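Local coordinates for putative polyketide synthase (Brevibacillus brevis, PDB 6HP2), which forms the O-methyltransferase domain of a trans-AT polyketide synthase that is probably involved in making the antibiotic bacillaene, at residues H123-K129 and K149-S155; D200-R206 and I218-W224; Q112-Y117 and P330-Q334. All blocks are in the same frame, centred on the assembly; numbering follows the deposited sequence.

Contact 1: H123-K129 and K149-S155. With SAH (S-adenosyl-L-homocysteine), chain B.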
loop_
_atom_site.group_PDB
_atom_site.type_symbol
_atom_site.label_atom_id
_atom_site.label_comp_id
_atom_site.label_asym_id
_atom_site.label_seq_id
_atom_site.Cartn_x
_atom_site.Cartn_y
_atom_site.Cartn_z
ATOM N N HIS A 123 7.998 5.188 -12.582
ATOM C CA HIS A 123 6.854 6.011 -12.937
ATOM C C HIS A 123 5.847 5.979 -11.786
ATOM O O HIS A 123 5.644 4.928 -11.177
ATOM C CB HIS A 123 6.140 5.486 -14.180
ATOM C CG HIS A 123 6.852 5.748 -15.457
ATOM N ND1 HIS A 123 6.473 5.148 -16.644
ATOM C CD2 HIS A 123 7.896 6.563 -15.748
ATOM C CE1 HIS A 123 7.256 5.593 -17.611
ATOM N NE2 HIS A 123 8.122 6.452 -17.095
ATOM N N GLY A 124 5.266 7.134 -11.468
ATOM C CA GLY A 124 4.108 7.212 -10.576
ATOM C C GLY A 124 2.906 7.886 -11.213
ATOM O O GLY A 124 3.040 8.790 -12.041
ATOM N N PHE A 125 1.711 7.404 -10.835
ATOM C CA PHE A 125 0.442 8.033 -11.133
ATOM C C PHE A 125 -0.127 8.467 -9.778
ATOM O O PHE A 125 -0.135 7.671 -8.819
ATOM C CB PHE A 125 -0.572 7.106 -11.788
ATOM C CG PHE A 125 -0.518 7.010 -13.279
ATOM C CD1 PHE A 125 0.625 7.292 -13.995
ATOM C CD2 PHE A 125 -1.676 6.671 -13.983
ATOM C CE1 PHE A 125 0.637 7.213 -15.315
ATOM C CE2 PHE A 125 -1.655 6.576 -15.343
ATOM C CZ PHE A 125 -0.493 6.864 -16.009
ATOM N N THR A 126 -0.613 9.713 -9.705
ATOM C CA THR A 126 -1.472 10.121 -8.613
ATOM C C THR A 126 -2.563 11.020 -9.148
ATOM O O THR A 126 -2.315 11.881 -9.994
ATOM C CB THR A 126 -0.734 10.838 -7.497
ATOM O OG1 THR A 126 -1.701 11.230 -6.503
ATOM C CG2 THR A 126 0.074 12.043 -7.997
ATOM N N ILE A 127 -3.798 10.785 -8.693
ATOM C CA ILE A 127 -4.921 11.568 -9.206
ATOM C C ILE A 127 -5.013 12.942 -8.578
ATOM O O ILE A 127 -5.781 13.782 -9.067
ATOM C CB ILE A 127 -6.236 10.797 -8.990
ATOM C CG1 ILE A 127 -7.313 11.344 -9.906
ATOM C CG2 ILE A 127 -6.639 10.827 -7.509
ATOM C CD1 ILE A 127 -8.434 10.389 -10.128
ATOM N N THR A 128 -4.236 13.203 -7.535
ATOM C CA THR A 128 -4.213 14.497 -6.842
ATOM C C THR A 128 -3.135 15.382 -7.464
ATOM O O THR A 128 -1.935 15.097 -7.361
ATOM C CB THR A 128 -3.941 14.271 -5.353
ATOM O OG1 THR A 128 -4.790 13.214 -4.861
ATOM C CG2 THR A 128 -4.161 15.549 -4.552
ATOM N N LYS A 129 -3.564 16.455 -8.119
ATOM C CA LYS A 129 -2.629 17.351 -8.781
ATOM C C LYS A 129 -1.544 17.830 -7.837
ATOM O O LYS A 129 -0.366 17.798 -8.196
ATOM C CB LYS A 129 -3.384 18.536 -9.371
ATOM C CG LYS A 129 -2.596 19.359 -10.370
ATOM C CD LYS A 129 -3.532 20.289 -11.156
ATOM C CE LYS A 129 -2.846 20.911 -12.364
ATOM N NZ LYS A 129 -1.936 22.022 -11.980
ATOM N N LYS A 149 9.517 9.891 -12.853
ATOM C CA LYS A 149 8.565 10.866 -13.341
ATOM C C LYS A 149 7.198 10.531 -12.752
ATOM O O LYS A 149 6.794 9.357 -12.713
ATOM C CB LYS A 149 8.485 10.889 -14.858
ATOM C CG LYS A 149 7.654 12.058 -15.402
ATOM C CD LYS A 149 7.632 12.070 -16.924
ATOM C CE LYS A 149 6.956 13.328 -17.462
ATOM N NZ LYS A 149 7.038 13.427 -18.948
ATOM N N ILE A 150 6.472 11.566 -12.324
ATOM C CA ILE A 150 5.137 11.368 -11.758
ATOM C C ILE A 150 4.105 12.070 -12.623
ATOM O O ILE A 150 4.324 13.205 -13.066
ATOM C CB ILE A 150 5.068 11.876 -10.308
ATOM C CG1 ILE A 150 5.930 10.951 -9.448
ATOM C CG2 ILE A 150 3.621 11.912 -9.830
ATOM C CD1 ILE A 150 6.277 11.526 -8.081
ATOM N N PHE A 151 2.992 11.399 -12.868
ATOM C CA PHE A 151 1.931 11.907 -13.746
ATOM C C PHE A 151 0.650 12.124 -12.923
ATOM O O PHE A 151 0.318 11.314 -12.081
ATOM C CB PHE A 151 1.598 10.925 -14.890
ATOM C CG PHE A 151 2.779 10.494 -15.694
ATOM C CD1 PHE A 151 3.500 9.382 -15.322
ATOM C CD2 PHE A 151 3.123 11.158 -16.842
ATOM C CE1 PHE A 151 4.599 8.961 -16.060
ATOM C CE2 PHE A 151 4.229 10.750 -17.608
ATOM C CZ PHE A 151 4.954 9.623 -17.215
ATOM N N ASN A 152 -0.050 13.234 -13.152
ATOM C CA ASN A 152 -1.341 13.532 -12.519
ATOM C C ASN A 152 -2.404 12.843 -13.371
ATOM O O ASN A 152 -2.931 13.421 -14.313
ATOM C CB ASN A 152 -1.576 15.043 -12.461
ATOM C CG ASN A 152 -2.895 15.361 -11.768
ATOM O OD1 ASN A 152 -3.445 14.535 -10.964
ATOM N ND2 ASN A 152 -3.437 16.429 -12.091
ATOM N N LYS A 153 -2.654 11.558 -13.122
ATOM C CA LYS A 153 -3.515 10.763 -13.978
ATOM C C LYS A 153 -4.304 9.781 -13.118
ATOM O O LYS A 153 -3.934 9.485 -11.977
ATOM C CB LYS A 153 -2.713 9.943 -15.013
ATOM C CG LYS A 153 -2.026 10.778 -16.117
ATOM C CD LYS A 153 -2.975 11.600 -16.921
ATOM C CE LYS A 153 -2.229 12.461 -17.947
ATOM N NZ LYS A 153 -3.141 13.414 -18.641
ATOM N N ASP A 154 -5.358 9.241 -13.709
ATOM C CA ASP A 154 -6.315 8.341 -13.051
ATOM C C ASP A 154 -5.997 6.900 -13.514
ATOM O O ASP A 154 -6.142 6.559 -14.685
ATOM C CB ASP A 154 -7.731 8.773 -13.416
ATOM C CG ASP A 154 -8.809 7.830 -12.869
ATOM O OD1 ASP A 154 -8.537 6.704 -12.387
ATOM O OD2 ASP A 154 -9.979 8.235 -12.922
ATOM N N SER A 155 -5.503 6.081 -12.591
ATOM C CA SER A 155 -5.026 4.754 -12.922
ATOM C C SER A 155 -6.153 3.806 -13.351
ATOM O O SER A 155 -5.859 2.702 -13.833
ATOM C CB SER A 155 -4.318 4.162 -11.724
ATOM O OG SER A 155 -3.228 4.900 -11.328
HETATM N N SAH B . 1.101 4.902 -1.928
HETATM C CA SAH B . 1.322 6.176 -1.252
HETATM C CB SAH B . 0.038 6.984 -1.117
HETATM C CG SAH B . -1.169 6.227 -0.592
HETATM S SD SAH B . -2.561 7.353 -0.287
HETATM C C SAH B . 1.934 5.882 0.095
HETATM O O SAH B . 2.244 6.802 0.853
HETATM O OXT SAH B . 2.134 4.717 0.422
HETATM C "C5'" SAH B . -3.548 6.914 -1.737
HETATM C "C4'" SAH B . -2.918 7.403 -3.039
HETATM O "O4'" SAH B . -3.690 6.879 -4.143
HETATM C "C3'" SAH B . -3.040 8.955 -3.192
HETATM O "O3'" SAH B . -1.771 9.370 -3.722
HETATM C "C2'" SAH B . -4.158 9.195 -4.204
HETATM O "O2'" SAH B . -4.025 10.352 -4.977
HETATM C "C1'" SAH B . -4.025 7.914 -5.057
HETATM N N9 SAH B . -5.199 7.539 -5.843
HETATM C C8 SAH B . -6.468 7.288 -5.406
HETATM N N7 SAH B . -7.206 7.037 -6.492
HETATM C C5 SAH B . -6.413 7.066 -7.589
HETATM C C6 SAH B . -6.637 6.886 -8.948
HETATM N N6 SAH B . -7.813 6.548 -9.475
HETATM N N1 SAH B . -5.581 6.975 -9.809
HETATM C C2 SAH B . -4.326 7.342 -9.362
HETATM N N3 SAH B . -4.125 7.549 -8.021
HETATM C C4 SAH B . -5.155 7.456 -7.170
#
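Ile127 and Asp154 run side by side at the adenine end of S-adenosyl-L-homocysteine, with Ile127 CD1 3.7 Å from Asp154 CB. The branched isoleucine offers carbon to the adenine, while Asp154 recognises the amino group: its OD1 accepts from the ligand's N6 at 3.0 Å. With CG anti to the backbone N (chi1 175°), the carboxylate extends to that group, and Ser156 OG is a second partner of the same oxygen. Ser155 N donates to the ligand's N1 over 2.9 Å in a nearly straight bond (174°), so N6 and N1, the Watson-Crick edge of the adenine, are both engaged. Thr128 OG1 shares a hydrogen bond with the ribose O2' at 3.0 Å, and Thr126 OG1, close to the ribose, is bonded to Gln131.

These loops leave the carboxyl ends of strands 121-126 and 148-152, parallel neighbours at one side of the main sheet, 148-152 the outermost, joined through helix 129-141 in a beta-alpha-beta unit; binding the cofactor at strand ends is characteristic of Rossmann-fold methyltransferases. Behind the loops the backbone ladder fixes the register: Gly124 N donates to Lys149 O, Phe151 N to Gly124 O at 2.7 Å, and Thr126 N to Phe151 O. Having no side chain, Gly124 suits the close approach of Ile150 CG1 on the face that carries Ile150 and Thr126.

The other side carries an aromatic cluster. Phe151 turns its CE1 edge onto a face of the His123 imidazole, the planes 88° apart, while Tyr164 holds His123 ND1. Phe125 CE1 meets Phe151 CD1 at 3.6 Å, the rings crossing obliquely. Over one face of Phe125 sits Lys153 CB, in a CH-pi contact; the rest of the lysine runs off the ring.

Contact 2: D200-R206 and I218-W224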
loop_
_atom_site.group_PDB
_atom_site.type_symbol
_atom_site.label_atom_id
_atom_site.label_comp_id
_atom_site.label_asym_id
_atom_site.label_seq_id
_atom_site.Cartn_x
_atom_site.Cartn_y
_atom_site.Cartn_z
ATOM N N ASP A 200 -3.629 -3.452 0.797
ATOM C CA ASP A 200 -5.027 -3.174 0.497
ATOM C C ASP A 200 -5.928 -3.904 1.482
ATOM O O ASP A 200 -5.491 -4.740 2.295
ATOM C CB ASP A 200 -5.362 -3.559 -0.936
ATOM C CG ASP A 200 -6.163 -2.508 -1.656
ATOM O OD1 ASP A 200 -7.076 -1.946 -1.047
ATOM O OD2 ASP A 200 -5.888 -2.292 -2.874
ATOM N N TYR A 201 -7.195 -3.539 1.418
ATOM C CA TYR A 201 -8.220 -4.146 2.267
ATOM C C TYR A 201 -9.019 -5.272 1.615
ATOM O O TYR A 201 -9.328 -5.259 0.414
ATOM C CB TYR A 201 -9.182 -3.069 2.740
ATOM C CG TYR A 201 -8.650 -2.163 3.782
ATOM C CD1 TYR A 201 -8.431 -2.629 5.079
ATOM C CD2 TYR A 201 -8.396 -0.792 3.522
ATOM C CE1 TYR A 201 -7.991 -1.782 6.057
ATOM C CE2 TYR A 201 -7.960 0.045 4.545
ATOM C CZ TYR A 201 -7.723 -0.456 5.783
ATOM O OH TYR A 201 -7.270 0.364 6.834
ATOM N N ILE A 202 -9.353 -6.252 2.434
ATOM C CA ILE A 202 -10.297 -7.312 2.082
ATOM C C ILE A 202 -11.508 -7.207 3.022
ATOM O O ILE A 202 -11.345 -7.111 4.255
ATOM C CB ILE A 202 -9.653 -8.695 2.215
ATOM C CG1 ILE A 202 -8.421 -8.807 1.324
ATOM C CG2 ILE A 202 -10.667 -9.819 1.952
ATOM C CD1 ILE A 202 -7.628 -10.106 1.616
ATOM N N ALA A 203 -12.713 -7.291 2.464
ATOM C CA ALA A 203 -13.910 -7.248 3.287
ATOM C C ALA A 203 -14.259 -8.692 3.658
ATOM O O ALA A 203 -14.319 -9.562 2.784
ATOM C CB ALA A 203 -15.050 -6.560 2.547
ATOM N N ASN A 204 -14.480 -8.949 4.945
ATOM C CA ASN A 204 -14.807 -10.290 5.448
ATOM C C ASN A 204 -16.295 -10.540 5.549
ATOM O O ASN A 204 -16.738 -11.393 6.317
ATOM C CB ASN A 204 -14.125 -10.493 6.789
ATOM C CG ASN A 204 -12.639 -10.435 6.646
ATOM O OD1 ASN A 204 -12.094 -11.076 5.708
ATOM N ND2 ASN A 204 -11.966 -9.599 7.434
ATOM N N THR A 205 -17.060 -9.863 4.726
ATOM C CA THR A 205 -18.501 -9.878 4.722
ATOM C C THR A 205 -19.002 -10.525 3.439
ATOM O O THR A 205 -18.275 -10.750 2.473
ATOM C CB THR A 205 -19.008 -8.436 4.851
ATOM O OG1 THR A 205 -18.237 -7.615 3.960
ATOM C CG2 THR A 205 -18.819 -7.940 6.238
ATOM N N ARG A 206 -20.286 -10.832 3.427
ATOM C CA ARG A 206 -20.867 -11.450 2.249
ATOM C C ARG A 206 -20.888 -10.496 1.065
ATOM O O ARG A 206 -20.726 -10.939 -0.075
ATOM C CB ARG A 206 -22.281 -11.926 2.560
ATOM C CG ARG A 206 -22.311 -13.171 3.423
ATOM C CD ARG A 206 -23.728 -13.700 3.523
ATOM N NE ARG A 206 -23.823 -14.893 4.349
ATOM C CZ ARG A 206 -24.972 -15.479 4.664
ATOM N NH1 ARG A 206 -26.115 -14.967 4.223
ATOM N NH2 ARG A 206 -24.979 -16.570 5.422
ATOM N N ILE A 218 -14.419 -1.706 -0.896
ATOM C CA ILE A 218 -13.531 -2.791 -0.490
ATOM C C ILE A 218 -14.138 -4.104 -0.940
ATOM O O ILE A 218 -15.187 -4.464 -0.444
ATOM C CB ILE A 218 -13.279 -2.775 1.019
ATOM C CG1 ILE A 218 -12.612 -1.460 1.416
ATOM C CG2 ILE A 218 -12.490 -3.972 1.473
ATOM C CD1 ILE A 218 -12.559 -1.241 2.938
ATOM N N PRO A 219 -13.501 -4.839 -1.845
ATOM C CA PRO A 219 -14.073 -6.103 -2.327
ATOM C C PRO A 219 -14.005 -7.176 -1.271
ATOM O O PRO A 219 -13.121 -7.173 -0.417
ATOM C CB PRO A 219 -13.168 -6.476 -3.530
ATOM C CG PRO A 219 -12.459 -5.164 -3.892
ATOM C CD PRO A 219 -12.273 -4.460 -2.603
ATOM N N THR A 220 -14.971 -8.101 -1.341
ATOM C CA THR A 220 -14.951 -9.269 -0.499
ATOM C C THR A 220 -13.837 -10.230 -0.904
ATOM O O THR A 220 -13.223 -10.117 -1.964
ATOM C CB THR A 220 -16.286 -10.015 -0.618
ATOM O OG1 THR A 220 -16.402 -10.507 -1.963
ATOM C CG2 THR A 220 -17.478 -9.092 -0.314
ATOM N N VAL A 221 -13.662 -11.268 -0.084
ATOM C CA VAL A 221 -12.747 -12.364 -0.437
ATOM C C VAL A 221 -13.068 -12.895 -1.830
ATOM O O VAL A 221 -12.206 -12.997 -2.690
ATOM C CB VAL A 221 -12.850 -13.488 0.609
ATOM C CG1 VAL A 221 -12.116 -14.743 0.142
ATOM C CG2 VAL A 221 -12.324 -12.983 1.964
ATOM N N GLN A 222 -14.325 -13.274 -2.056
ATOM C CA GLN A 222 -14.692 -13.877 -3.310
ATOM C C GLN A 222 -14.486 -12.917 -4.470
ATOM O O GLN A 222 -14.077 -13.335 -5.560
ATOM C CB GLN A 222 -16.155 -14.372 -3.240
ATOM C CG GLN A 222 -16.556 -15.155 -4.471
ATOM C CD GLN A 222 -15.731 -16.458 -4.661
ATOM O OE1 GLN A 222 -15.314 -17.108 -3.696
ATOM N NE2 GLN A 222 -15.489 -16.820 -5.922
ATOM N N GLU A 223 -14.778 -11.634 -4.271
ATOM C CA GLU A 223 -14.595 -10.669 -5.344
ATOM C C GLU A 223 -13.109 -10.493 -5.673
ATOM O O GLU A 223 -12.751 -10.299 -6.833
ATOM C CB GLU A 223 -15.259 -9.308 -4.977
ATOM C CG GLU A 223 -16.749 -9.341 -4.976
ATOM C CD GLU A 223 -17.386 -8.033 -4.474
ATOM O OE1 GLU A 223 -16.779 -7.350 -3.625
ATOM O OE2 GLU A 223 -18.484 -7.704 -4.943
ATOM N N TRP A 224 -12.227 -10.552 -4.669
ATOM C CA TRP A 224 -10.797 -10.439 -4.929
ATOM C C TRP A 224 -10.276 -11.630 -5.709
ATOM O O TRP A 224 -9.500 -11.480 -6.662
ATOM C CB TRP A 224 -10.042 -10.327 -3.596
ATOM C CG TRP A 224 -9.830 -8.945 -3.115
ATOM C CD1 TRP A 224 -10.354 -8.369 -2.012
ATOM C CD2 TRP A 224 -8.888 -8.003 -3.645
ATOM N NE1 TRP A 224 -9.834 -7.105 -1.839
ATOM C CE2 TRP A 224 -8.940 -6.853 -2.837
ATOM C CE3 TRP A 224 -8.027 -8.020 -4.749
ATOM C CZ2 TRP A 224 -8.186 -5.698 -3.096
ATOM C CZ3 TRP A 224 -7.255 -6.857 -5.002
ATOM C CH2 TRP A 224 -7.339 -5.737 -4.165
HETATM O O HOH W 1 -15.748 -12.205 2.207
HETATM O O HOH W 2 -18.862 -11.482 -2.726
#
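Trp224 presents the edge of its indole to strand 200-203: NE1 donates to Tyr201 O at 3.0 Å, with the carbonyl oxygen 19° out of the ring plane. Farther along the same rim Asp200 OD2 lies in the plane, 4.0 Å from Trp224 CH2, the carboxylate turned 68° against the ring. One indole face carries Pro219 CG, near the rim, and the ring of Phe289 also meets the tryptophan. Tryptophan suits this buried place: its broad apolar surface packs in the interior while its one N-H pairs with a strand carbonyl turned to the helix. Beyond its base, which touches Ile218, the Tyr201 ring meets Phe174 and Tyr286 edge-to-face, and its hydroxyl bonds Gln275. Asp200 OD1 accepts from Tyr201 N through its anti lone pair, and OD2 receives a weak hydrogen bond from Ser173 N.

Strand 194-203 belongs to the mixed main sheet and pairs with strand 284-293; the small antiparallel pair 209-211 and 216-218 returns the chain to its flank, where helix 221-230 starts. The backbones meet in a single bridge, Ala203 with Thr220, where Ala203 N donates to Pro219 O at 2.9 Å. Ile218 CG2 lies between Tyr201 CB and Ala203 CB, 3.7 Å from the former, the small alanine permitting the close approach. Beside the bridge, Ile202 CG2 touches Val221 CG2 at 3.6 Å.

Thr220 and Glu223 form a capping box at the helix start. Thr220 OG1 sits between backbone N and carbonyl carbon (chi1 65°), facing Glu223 N, from which it accepts at 3.0 Å; Glu223 OE1 in turn accepts from Thr220 N. At this end water takes over: one molecule donates to Ala203 O and Thr205 O while accepting from Val221 N, and another links Thr220 OG1 with Arg206 O.

Contact 3: Q112-Y117 and P330-Q334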
loop_
_atom_site.group_PDB
_atom_site.type_symbol
_atom_site.label_atom_id
_atom_site.label_comp_id
_atom_site.label_asym_id
_atom_site.label_seq_id
_atom_site.Cartn_x
_atom_site.Cartn_y
_atom_site.Cartn_z
ATOM N N GLN A 112 12.656 7.038 -3.802
ATOM C CA GLN A 112 13.652 6.257 -3.065
ATOM C C GLN A 112 14.127 5.030 -3.855
ATOM O O GLN A 112 15.307 4.639 -3.740
ATOM C CB GLN A 112 13.115 5.820 -1.708
ATOM C CG GLN A 112 13.004 6.975 -0.664
ATOM C CD GLN A 112 12.396 6.490 0.666
ATOM O OE1 GLN A 112 11.895 5.346 0.789
ATOM N NE2 GLN A 112 12.409 7.347 1.639
ATOM N N ILE A 113 13.229 4.379 -4.626
ATOM C CA ILE A 113 13.670 3.226 -5.435
ATOM C C ILE A 113 14.686 3.692 -6.481
ATOM O O ILE A 113 15.710 3.035 -6.736
ATOM C CB ILE A 113 12.485 2.502 -6.096
ATOM C CG1 ILE A 113 11.635 1.808 -5.061
ATOM C CG2 ILE A 113 12.995 1.508 -7.160
ATOM C CD1 ILE A 113 10.327 1.332 -5.598
ATOM N N ALA A 114 14.386 4.806 -7.144
ATOM C CA ALA A 114 15.289 5.332 -8.160
ATOM C C ALA A 114 16.621 5.756 -7.558
ATOM O O ALA A 114 17.687 5.583 -8.178
ATOM C CB ALA A 114 14.641 6.513 -8.878
ATOM N N GLU A 115 16.594 6.324 -6.355
ATOM C CA GLU A 115 17.845 6.735 -5.732
ATOM C C GLU A 115 18.677 5.522 -5.347
ATOM O O GLU A 115 19.892 5.486 -5.573
ATOM C CB GLU A 115 17.596 7.587 -4.495
ATOM C CG GLU A 115 17.322 9.019 -4.721
ATOM C CD GLU A 115 17.416 9.813 -3.417
ATOM O OE1 GLU A 115 18.251 10.737 -3.327
ATOM O OE2 GLU A 115 16.658 9.497 -2.483
ATOM N N LEU A 116 18.044 4.531 -4.721
ATOM C CA LEU A 116 18.784 3.371 -4.234
ATOM C C LEU A 116 19.266 2.463 -5.370
ATOM O O LEU A 116 20.272 1.754 -5.207
ATOM C CB LEU A 116 17.910 2.581 -3.264
ATOM C CG LEU A 116 18.538 1.513 -2.382
ATOM C CD1 LEU A 116 19.818 1.982 -1.717
ATOM C CD2 LEU A 116 17.509 1.088 -1.334
ATOM N N TYR A 117 18.564 2.452 -6.509
ATOM C CA TYR A 117 18.831 1.516 -7.622
ATOM C C TYR A 117 18.939 2.374 -8.874
ATOM O O TYR A 117 17.980 2.483 -9.662
ATOM C CB TYR A 117 17.739 0.439 -7.732
ATOM C CG TYR A 117 17.768 -0.486 -6.543
ATOM C CD1 TYR A 117 18.799 -1.404 -6.387
ATOM C CD2 TYR A 117 16.776 -0.435 -5.552
ATOM C CE1 TYR A 117 18.861 -2.243 -5.262
ATOM C CE2 TYR A 117 16.829 -1.234 -4.436
ATOM C CZ TYR A 117 17.838 -2.138 -4.295
ATOM O OH TYR A 117 17.891 -2.975 -3.207
ATOM N N PRO A 330 15.870 -5.730 0.636
ATOM C CA PRO A 330 16.439 -4.848 -0.416
ATOM C C PRO A 330 15.851 -3.429 -0.464
ATOM O O PRO A 330 16.442 -2.540 -1.109
ATOM C CB PRO A 330 16.090 -5.585 -1.727
ATOM C CG PRO A 330 14.859 -6.387 -1.372
ATOM C CD PRO A 330 15.049 -6.803 0.095
ATOM N N TYR A 331 14.709 -3.187 0.153
ATOM C CA TYR A 331 14.029 -1.899 -0.015
ATOM C C TYR A 331 12.851 -1.799 0.928
ATOM O O TYR A 331 12.129 -2.767 1.054
ATOM C CB TYR A 331 13.512 -1.740 -1.468
ATOM C CG TYR A 331 12.795 -0.415 -1.573
ATOM C CD1 TYR A 331 13.485 0.765 -1.753
ATOM C CD2 TYR A 331 11.434 -0.375 -1.439
ATOM C CE1 TYR A 331 12.803 1.980 -1.777
ATOM C CE2 TYR A 331 10.740 0.821 -1.439
ATOM C CZ TYR A 331 11.430 1.993 -1.593
ATOM O OH TYR A 331 10.727 3.156 -1.575
ATOM N N PRO A 332 12.608 -0.669 1.587
ATOM C CA PRO A 332 13.489 0.506 1.699
ATOM C C PRO A 332 14.558 0.240 2.731
ATOM O O PRO A 332 14.566 -0.834 3.298
ATOM C CB PRO A 332 12.557 1.637 2.169
ATOM C CG PRO A 332 11.163 1.075 2.218
ATOM C CD PRO A 332 11.293 -0.439 2.233
ATOM N N LYS A 333 15.425 1.213 2.979
ATOM C CA LYS A 333 16.361 1.211 4.097
ATOM C C LYS A 333 15.829 2.115 5.206
ATOM O O LYS A 333 15.137 3.102 4.947
ATOM C CB LYS A 333 17.748 1.695 3.649
ATOM C CG LYS A 333 18.280 1.008 2.397
ATOM C CD LYS A 333 18.498 -0.493 2.592
ATOM C CE LYS A 333 18.969 -1.167 1.297
ATOM N NZ LYS A 333 19.558 -2.549 1.470
ATOM N N GLN A 334 16.154 1.781 6.449
ATOM C CA GLN A 334 15.768 2.631 7.570
ATOM C C GLN A 334 16.707 3.827 7.643
ATOM O O GLN A 334 17.893 3.711 7.328
ATOM C CB GLN A 334 15.812 1.855 8.883
ATOM C CG GLN A 334 14.752 0.783 8.995
ATOM C CD GLN A 334 13.405 1.345 9.447
ATOM O OE1 GLN A 334 13.195 2.576 9.536
ATOM N NE2 GLN A 334 12.481 0.462 9.697
#
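Tyr331 lays its ring against helix 108-116, where Ile113 CG1 lies over one face of the phenol in a CH-pi contact 3.6 Å from the centroid. On the opposite face, above the ring centre, is CB of Pro332, so the aromatic ring is clasped between two aliphatic groups, one from each segment. A cis peptide bond precedes Pro332, folding the proline back over its aromatic neighbour. With CG anti to the backbone N (chi1 179°), Tyr331 extends across to the helix, and Gln112 CB meets the ring in its plane, 3.6 Å from Tyr331 OH. The polar ends have partners beyond the two segments: Asp109, earlier in the same helix, bonds Tyr331 OH, and Tyr44 bonds Gln112 OE1. Phe88 adds an edge-to-face neighbour to the tyrosine.

Helix 108-116 is the one that follows the glycine-rich turn after strand 98-101 in this Rossmann-fold methyltransferase, the turn that holds the ligand-binding Gly105. Segment 330-334, in the loop after helix 316-326, packs on the C-terminal half of helix 108-116, and Pro332 also touches Arg84, a binding residue of S-adenosyl-L-homocysteine, on helix 70-88.

Where the helix ends, Tyr117 makes the polar link, its OH donating to Pro330 O at 2.6 Å. The acceptor approaches at the ring edge, and the hydroxyl lies 24° from the carbonyl plane. A tyrosine is apt here because its rigid ring carries a hydroxyl as far as the carbonyl while stacking on Phe93.

Looser is the side of Leu116 and Lys333, toward solvent. Leu116 CD2 is 3.8 Å from Lys333 CE and reaches Tyr331 CD1 only at 4.1 Å. The lysine bends at chi2 (-63°) and lays its methylene groups across the leucine, while its amine makes a weak bond to Ile329 O.

Overall arrangement
Contact 1 alone touches the bound S-adenosyl-L-homocysteine; the other two keep their distance. Contact 3 is the nearer neighbour of contact 1, with centres about 20 Å and nearest atoms about 7 Å apart; helix 108-116 and strand 121-126 are consecutive elements. The side chain of Tyr331 is about 9 Å from the ligand, and that of Pro332 about 4 Å from the side chain of Arg84. Contact 2 shares the main sheet with contact 1, yet their centres are about 26 Å apart; the side chain of Asp200 is about 10 Å from the ligand. Contacts 2 and 3, about 31 Å between centres, lie on opposite sides of the chain's centre.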